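PDB 4LRU: glyoxalase 3 from Candida albicans, which converts methylglyoxal to D-lactate in a single step that needs no glutathione. Local coordinates for residues V128-G133 against N149-G154. Sequence-based numbering, arbitrary orientation.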
# COMPACT_ATOMS: atom_id res chain seq x y z
N VAL A 128 -3.26 13.52 -5.93
CA VAL A 128 -3.69 12.53 -6.94
C VAL A 128 -5.21 12.44 -6.98
O VAL A 128 -5.81 12.56 -8.05
CB VAL A 128 -3.10 11.14 -6.64
CG1 VAL A 128 -3.80 10.07 -7.48
CG2 VAL A 128 -1.61 11.14 -6.91
N TYR A 129 -5.84 12.30 -5.81
CA TYR A 129 -7.29 12.14 -5.77
C TYR A 129 -8.02 13.38 -6.26
O TYR A 129 -9.05 13.27 -6.92
CB TYR A 129 -7.76 11.79 -4.36
CG TYR A 129 -9.18 11.28 -4.31
CD1 TYR A 129 -9.52 10.05 -4.85
CD2 TYR A 129 -10.19 12.03 -3.74
CE1 TYR A 129 -10.82 9.58 -4.82
CE2 TYR A 129 -11.49 11.57 -3.69
CZ TYR A 129 -11.80 10.34 -4.23
OH TYR A 129 -13.11 9.90 -4.21
N ASP A 130 -7.51 14.57 -5.94
CA ASP A 130 -8.25 15.78 -6.17
C ASP A 130 -8.15 16.27 -7.61
O ASP A 130 -8.84 17.20 -7.99
CB ASP A 130 -7.80 16.89 -5.24
CG ASP A 130 -8.31 16.71 -3.84
OD1 ASP A 130 -9.20 15.85 -3.64
OD2 ASP A 130 -7.89 17.48 -2.95
N LYS A 131 -7.28 15.64 -8.40
CA LYS A 131 -7.19 15.96 -9.82
C LYS A 131 -7.75 14.87 -10.72
O LYS A 131 -7.65 14.94 -11.94
CB LYS A 131 -5.74 16.23 -10.21
CG LYS A 131 -4.83 15.04 -10.27
CD LYS A 131 -3.47 15.55 -10.70
CE LYS A 131 -2.56 14.43 -11.16
NZ LYS A 131 -1.23 14.97 -11.54
N GLY A 132 -8.43 13.91 -10.10
CA GLY A 132 -9.12 12.85 -10.82
C GLY A 132 -8.31 11.58 -11.05
O GLY A 132 -8.67 10.75 -11.90
N GLY A 133 -7.20 11.44 -10.33
CA GLY A 133 -6.45 10.20 -10.26
C GLY A 133 -7.05 9.13 -9.36
O GLY A 133 -8.13 9.31 -8.79
N ASN A 149 -7.77 14.00 5.61
CA ASN A 149 -8.91 14.74 5.10
C ASN A 149 -8.69 15.05 3.61
O ASN A 149 -7.55 15.19 3.16
CB ASN A 149 -9.15 15.99 5.93
CG ASN A 149 -9.99 15.70 7.17
OD1 ASN A 149 -10.23 14.55 7.52
ND2 ASN A 149 -10.43 16.75 7.84
N ASP A 150 -9.77 15.06 2.86
CA ASP A 150 -9.73 15.47 1.45
C ASP A 150 -9.91 16.99 1.41
O ASP A 150 -10.89 17.51 1.91
CB ASP A 150 -10.88 14.78 0.70
CG ASP A 150 -10.87 15.06 -0.79
OD1 ASP A 150 -10.11 15.94 -1.25
OD2 ASP A 150 -11.65 14.38 -1.50
N PRO A 151 -8.94 17.72 0.85
CA PRO A 151 -9.06 19.17 0.85
C PRO A 151 -10.32 19.68 0.17
O PRO A 151 -10.83 20.74 0.51
CB PRO A 151 -7.82 19.63 0.08
CG PRO A 151 -6.81 18.56 0.36
CD PRO A 151 -7.59 17.27 0.46
N LYS A 152 -10.84 18.89 -0.77
CA LYS A 152 -12.02 19.30 -1.54
C LYS A 152 -13.32 19.22 -0.74
O LYS A 152 -14.31 19.87 -1.10
CB LYS A 152 -12.14 18.44 -2.79
CG LYS A 152 -11.34 18.99 -3.97
CD LYS A 152 -11.51 18.14 -5.22
CE LYS A 152 -12.58 18.69 -6.14
NZ LYS A 152 -13.03 17.69 -7.15
N THR A 153 -13.32 18.46 0.35
CA THR A 153 -14.54 18.27 1.12
C THR A 153 -14.45 18.77 2.56
O THR A 153 -15.47 19.02 3.18
CB THR A 153 -14.94 16.79 1.18
OG1 THR A 153 -13.97 16.07 1.96
CG2 THR A 153 -15.03 16.17 -0.22
N GLY A 154 -13.24 18.84 3.11
CA GLY A 154 -13.05 19.11 4.54
C GLY A 154 -13.44 17.94 5.42
O GLY A 154 -13.60 18.10 6.64
O HOH W 1 -11.21 15.03 -8.41
O HOH W 2 -11.19 17.23 -10.03
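Asp130, on helix 119-130, and Asp150, on the short, weakly bonded strand 149-150, meet carboxylate to carboxylate. Their OD1 atoms lie 2.6 Å apart; the side chains come from opposite sides and pass one another, with the acid groups nearly coplanar (19°). With CG anti to the backbone N (chi1 -176°), the carboxyl group of Asp150 extends to Asp130. Asp150 OD1 accepts the backbone N-H of Lys152 in an Asx turn, from Lys152 N at 3.1 Å, a nearly straight bond (163°) that arrives from above the carboxylate plane. The other oxygen, Asp150 OD2, sits in the plane of the Tyr129 ring at its edge, 3.6 Å from both CD2 and CE2. Arg215 forms a cation-pi contact with that ring.

Pro151 and the side chain of Lys152 border Asp130 as well. Pro151 brings CD to 3.4 Å from Asp130 OD2, while the aliphatic part of Lys152 runs alongside the carboxylate, its CD 3.6 Å from Asp130 OD1. The chain bends at chi3, and Lys152 NZ lies 5.5 Å from Asp130 OD1; it reaches, through weak bonds, two waters that donate to the carbonyls of Tyr129 and Asp130. The contact thus joins the Schellman-terminated end of the helix to the turn of the 149-156 hairpin, at the protein surface away from the active site. With acidic oxygens this close, one of the two acids is probably protonated, which would be consistent with a raised pKa.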